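Local coordinates for Slr1438 protein (Synechocystis sp., PDB 3K25) that is of unknown function but belongs to the aldose 1-epimerase family and so probably binds a carbohydrate, perhaps acting as a sugar isomerase, at residues Ile66-Cys71 against Met157-Gly162; His164-Cys169 against Tyr250-Pro255. All coordinates share one frame; numbering follows the deposited sequence.

Contact 1 (Ile66-Cys71 against Met157-Gly162)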
# COMPACT_ATOMS: atom_id res chain seq x y z
N ILE A 66 2.28 1.63 3.04
CA ILE A 66 3.12 2.13 1.95
C ILE A 66 4.45 1.40 1.96
O ILE A 66 5.09 1.28 3.01
CB ILE A 66 3.35 3.64 2.13
CG1 ILE A 66 2.00 4.35 2.09
CG2 ILE A 66 4.30 4.17 1.07
CD1 ILE A 66 2.08 5.81 2.47
N LEU A 67 4.87 0.92 0.79
CA LEU A 67 6.15 0.20 0.66
C LEU A 67 7.19 1.05 -0.07
O LEU A 67 7.07 1.30 -1.29
CB LEU A 67 5.92 -1.12 -0.09
CG LEU A 67 4.60 -1.87 0.21
CD1 LEU A 67 4.53 -3.12 -0.64
CD2 LEU A 67 4.50 -2.22 1.69
N PHE A 68 8.23 1.48 0.65
CA PHE A 68 9.29 2.32 0.08
C PHE A 68 10.53 2.33 1.00
O PHE A 68 10.41 2.41 2.21
CB PHE A 68 8.77 3.75 -0.08
CG PHE A 68 9.82 4.75 -0.50
CD1 PHE A 68 10.06 5.00 -1.86
CD2 PHE A 68 10.55 5.46 0.45
CE1 PHE A 68 11.00 5.94 -2.24
CE2 PHE A 68 11.49 6.39 0.06
CZ PHE A 68 11.72 6.64 -1.28
N PRO A 69 11.74 2.29 0.42
CA PRO A 69 12.13 2.24 -0.99
C PRO A 69 12.17 0.84 -1.63
O PRO A 69 12.81 0.66 -2.65
CB PRO A 69 13.50 2.90 -0.98
CG PRO A 69 14.09 2.39 0.31
CD PRO A 69 12.93 2.52 1.28
N ILE A 70 11.52 -0.15 -1.02
CA ILE A 70 11.47 -1.48 -1.62
C ILE A 70 10.15 -2.15 -1.26
O ILE A 70 9.49 -1.77 -0.29
CB ILE A 70 12.60 -2.46 -1.16
CG1 ILE A 70 12.42 -2.82 0.32
CG2 ILE A 70 13.97 -1.87 -1.46
CD1 ILE A 70 13.37 -3.90 0.84
N CYS A 71 9.78 -3.15 -2.06
CA CYS A 71 8.59 -3.93 -1.81
C CYS A 71 9.11 -5.35 -1.52
O CYS A 71 9.94 -5.88 -2.27
CB CYS A 71 7.67 -3.91 -3.04
SG CYS A 71 7.13 -2.24 -3.54
N MSE A 157 18.70 7.99 -7.96
CA MSE A 157 18.13 7.27 -6.84
C MSE A 157 17.28 6.10 -7.31
O MSE A 157 16.27 6.28 -7.98
CB MSE A 157 17.27 8.23 -6.01
CG MSE A 157 16.60 7.59 -4.81
SE MSE A 157 15.44 8.84 -3.89
CE MSE A 157 13.96 8.83 -5.16
N PRO A 158 17.71 4.88 -6.99
CA PRO A 158 16.92 3.74 -7.42
C PRO A 158 15.87 3.54 -6.34
O PRO A 158 16.11 3.91 -5.19
CB PRO A 158 17.95 2.61 -7.46
CG PRO A 158 18.81 2.93 -6.29
CD PRO A 158 18.98 4.44 -6.38
N PHE A 159 14.72 3.00 -6.69
CA PHE A 159 13.69 2.78 -5.68
C PHE A 159 12.52 1.94 -6.16
O PHE A 159 12.36 1.67 -7.35
CB PHE A 159 13.13 4.12 -5.17
CG PHE A 159 12.08 4.71 -6.07
CD1 PHE A 159 12.44 5.43 -7.21
CD2 PHE A 159 10.72 4.46 -5.82
CE1 PHE A 159 11.46 5.91 -8.09
CE2 PHE A 159 9.73 4.93 -6.70
CZ PHE A 159 10.10 5.66 -7.84
N SER A 160 11.71 1.54 -5.20
CA SER A 160 10.50 0.78 -5.44
C SER A 160 9.45 1.40 -4.55
O SER A 160 9.74 1.84 -3.43
CB SER A 160 10.68 -0.70 -5.09
OG SER A 160 10.93 -1.47 -6.25
N LEU A 161 8.22 1.47 -5.05
CA LEU A 161 7.12 2.03 -4.30
C LEU A 161 5.91 1.12 -4.44
O LEU A 161 5.59 0.65 -5.53
CB LEU A 161 6.78 3.44 -4.81
CG LEU A 161 5.55 4.08 -4.13
CD1 LEU A 161 5.71 4.00 -2.61
CD2 LEU A 161 5.38 5.51 -4.59
N GLY A 162 5.23 0.86 -3.32
CA GLY A 162 4.06 0.00 -3.38
C GLY A 162 2.98 0.34 -2.37
O GLY A 162 3.24 0.95 -1.33

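Contact 2 (His164-Cys169 against Tyr250-Pro255)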
# COMPACT_ATOMS: atom_id res chain seq x y z
N HIS A 164 -0.16 -1.43 -0.20
CA HIS A 164 -0.58 -2.72 0.30
C HIS A 164 -2.00 -2.71 0.87
O HIS A 164 -2.23 -3.11 2.01
CB HIS A 164 0.46 -3.12 1.36
CG HIS A 164 0.34 -4.52 1.86
ND1 HIS A 164 1.45 -5.30 2.11
CD2 HIS A 164 -0.74 -5.25 2.23
CE1 HIS A 164 1.06 -6.46 2.62
NE2 HIS A 164 -0.26 -6.45 2.70
N PRO A 165 -2.99 -2.28 0.07
CA PRO A 165 -4.37 -2.24 0.58
C PRO A 165 -4.95 -3.58 1.04
O PRO A 165 -4.81 -4.60 0.37
CB PRO A 165 -5.16 -1.66 -0.59
CG PRO A 165 -4.44 -2.24 -1.78
CD PRO A 165 -2.97 -2.04 -1.38
N TYR A 166 -5.61 -3.54 2.20
CA TYR A 166 -6.27 -4.71 2.77
C TYR A 166 -7.77 -4.52 2.56
O TYR A 166 -8.43 -3.86 3.37
CB TYR A 166 -6.02 -4.79 4.27
CG TYR A 166 -4.62 -5.18 4.67
CD1 TYR A 166 -4.34 -6.46 5.12
CD2 TYR A 166 -3.59 -4.24 4.64
CE1 TYR A 166 -3.08 -6.81 5.55
CE2 TYR A 166 -2.31 -4.57 5.07
CZ TYR A 166 -2.06 -5.86 5.53
OH TYR A 166 -0.81 -6.20 5.99
N PHE A 167 -8.32 -5.08 1.49
CA PHE A 167 -9.75 -4.93 1.23
C PHE A 167 -10.57 -5.93 2.04
O PHE A 167 -10.19 -7.10 2.16
CB PHE A 167 -10.02 -5.11 -0.25
CG PHE A 167 -9.32 -4.09 -1.09
CD1 PHE A 167 -9.66 -2.74 -0.99
CD2 PHE A 167 -8.32 -4.46 -1.98
CE1 PHE A 167 -9.03 -1.79 -1.76
CE2 PHE A 167 -7.67 -3.52 -2.76
CZ PHE A 167 -8.02 -2.17 -2.65
N PHE A 168 -11.68 -5.44 2.60
CA PHE A 168 -12.55 -6.28 3.42
C PHE A 168 -13.08 -7.41 2.57
O PHE A 168 -13.49 -7.19 1.44
CB PHE A 168 -13.72 -5.47 3.99
CG PHE A 168 -14.57 -6.24 4.99
CD1 PHE A 168 -14.01 -6.76 6.15
CD2 PHE A 168 -15.94 -6.44 4.76
CE1 PHE A 168 -14.79 -7.47 7.08
CE2 PHE A 168 -16.72 -7.14 5.68
CZ PHE A 168 -16.14 -7.65 6.84
N CYS A 169 -13.06 -8.62 3.12
CA CYS A 169 -13.52 -9.76 2.36
C CYS A 169 -13.76 -10.96 3.27
O CYS A 169 -12.81 -11.60 3.72
CB CYS A 169 -12.46 -10.10 1.32
SG CYS A 169 -13.00 -11.31 0.12
N TYR A 250 -9.67 -10.45 4.77
CA TYR A 250 -9.15 -9.42 3.88
C TYR A 250 -8.49 -10.01 2.64
O TYR A 250 -7.96 -11.13 2.67
CB TYR A 250 -8.14 -8.53 4.61
CG TYR A 250 -6.84 -9.20 5.03
CD1 TYR A 250 -6.62 -9.56 6.36
CD2 TYR A 250 -5.82 -9.44 4.10
CE1 TYR A 250 -5.40 -10.12 6.76
CE2 TYR A 250 -4.60 -10.00 4.49
CZ TYR A 250 -4.40 -10.34 5.83
OH TYR A 250 -3.19 -10.85 6.23
N LEU A 251 -8.53 -9.26 1.55
CA LEU A 251 -7.91 -9.69 0.31
C LEU A 251 -7.09 -8.52 -0.21
O LEU A 251 -7.63 -7.46 -0.52
CB LEU A 251 -8.97 -10.08 -0.72
CG LEU A 251 -8.46 -10.52 -2.09
CD1 LEU A 251 -7.57 -11.73 -1.95
CD2 LEU A 251 -9.64 -10.83 -2.99
N CYS A 252 -5.78 -8.70 -0.29
CA CYS A 252 -4.89 -7.65 -0.77
C CYS A 252 -4.65 -7.76 -2.28
O CYS A 252 -4.22 -8.79 -2.78
CB CYS A 252 -3.55 -7.70 -0.02
SG CYS A 252 -3.60 -7.54 1.81
N LEU A 253 -4.96 -6.70 -3.00
CA LEU A 253 -4.75 -6.63 -4.44
C LEU A 253 -3.82 -5.42 -4.48
O LEU A 253 -4.28 -4.29 -4.56
CB LEU A 253 -6.06 -6.34 -5.16
CG LEU A 253 -6.04 -6.59 -6.67
CD1 LEU A 253 -5.55 -7.99 -6.92
CD2 LEU A 253 -7.44 -6.40 -7.25
N GLU A 254 -2.52 -5.68 -4.42
CA GLU A 254 -1.53 -4.62 -4.34
C GLU A 254 -0.67 -4.23 -5.55
O GLU A 254 -0.02 -5.07 -6.18
CB GLU A 254 -0.59 -4.93 -3.16
CG GLU A 254 -1.11 -5.99 -2.21
CD GLU A 254 -0.02 -6.56 -1.32
OE1 GLU A 254 -0.28 -7.55 -0.59
OE2 GLU A 254 1.11 -6.03 -1.36
N PRO A 255 -0.64 -2.93 -5.87
CA PRO A 255 0.15 -2.41 -6.98
C PRO A 255 1.58 -2.10 -6.51
O PRO A 255 1.77 -1.32 -5.58
CB PRO A 255 -0.63 -1.16 -7.39
CG PRO A 255 -1.15 -0.67 -6.09
CD PRO A 255 -1.63 -1.93 -5.41

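Contact 1 (Ile66-Cys71 against Met157-Gly162)
A short antiparallel beta pairing within the beta-sandwich of the galactose mutarotase-like fold joins L67 to G162, where strand 66-67 runs into a turn through a cis-proline. L67 and G162 form a hydrogen-bonded pair: L67 N donates to G162 O at 2.7 Å and G162 N returns the bond to L67 O. Beyond the pair the cis peptide before P69 bends the chain, and the next bond comes from S160 N to P69 O, 2.9 Å long. The F68 ring, its CG anti to the backbone N (chi1 173°), carries P69 CB over one face. Its edge meets the F159 ring, CE1 standing 3.9 Å from F159 CD2, while F130 makes an edge-to-face pair with F68 from outside the two segments. An alanine at F68 would probably open a gap beside F159 and leave F130 without its aromatic mate. Next to this, I66 runs alongside L161, its CG2 3.9 Å from L161 CD1. At the far end of the turn C71 points toward G162, its SG 3.6 Å from G162 N.

Contact 2 (His164-Cys169 against Tyr250-Pro255)
Just before strand 157-168 pairs antiparallel with strand 250-256 at F167, in the beta-sandwich of this galactose mutarotase-like domain, H164 stacks its ring on the E254 carboxylate, the planes 26° apart and E254 OE1 over the centre of the ring. CG of H164 is anti to the backbone N (chi1 -171°), which sets the ring alongside that carboxylate. The closest polar approach, H164 NE2 to E254 OE1 at 3.5 Å, is too poorly angled for a hydrogen bond; OE2 of E254 is instead hydrogen-bonded to W256 NE1, which helps fix the carboxylate. W243 meets the H164 ring nearly at right angles. P165 follows, its CG against the carbonyl of L253 and its O receiving a CA-H...O contact from C252 CA at 3.3 Å. The Y166 ring takes the sulfur of C252 over one face, with SG 3.9 Å from the ring centroid. Its edge is turned to the face of Y250 in a T-shaped stack, centroids 4.8 Å apart and planes at 70°. The Y250 ring also meets Y47 and W243, giving an aromatic cluster around this pair. At F167 the backbones bond both ways with L251: L251 N reaches F167 O at 2.8 Å, while F167 N to L251 O is longer, at 3.2 Å. The F167 ring presents its edge to the carbonyls of L251 and L253, and CE2 packs on L253 CB. At the end of the segment C169 points toward the partner strand, and its CB touches L251 CB at 4.0 Å.

In the fold
Both contacts are buried and share strand 157-168, which meets residues 66-71 near its start and strand 250-256 near its end, all within one antiparallel sheet. Their centres lie about 18 Å apart, yet they touch where L67 CD2 packs on H164 CB at 4.2 Å. Contact 1 is held chiefly by backbone bonds around a proline turn, with aliphatic and phenyl groups packed beside strands 130-139 and 142-151. Contact 2 has fewer cross-segment backbone bonds and richer side-chain chemistry, bringing a carboxylate, an imidazole, a thiol and two tyrosines together near W243. That concentration of polar and aromatic groups is consistent with a sugar-binding site of the family, though none is established here.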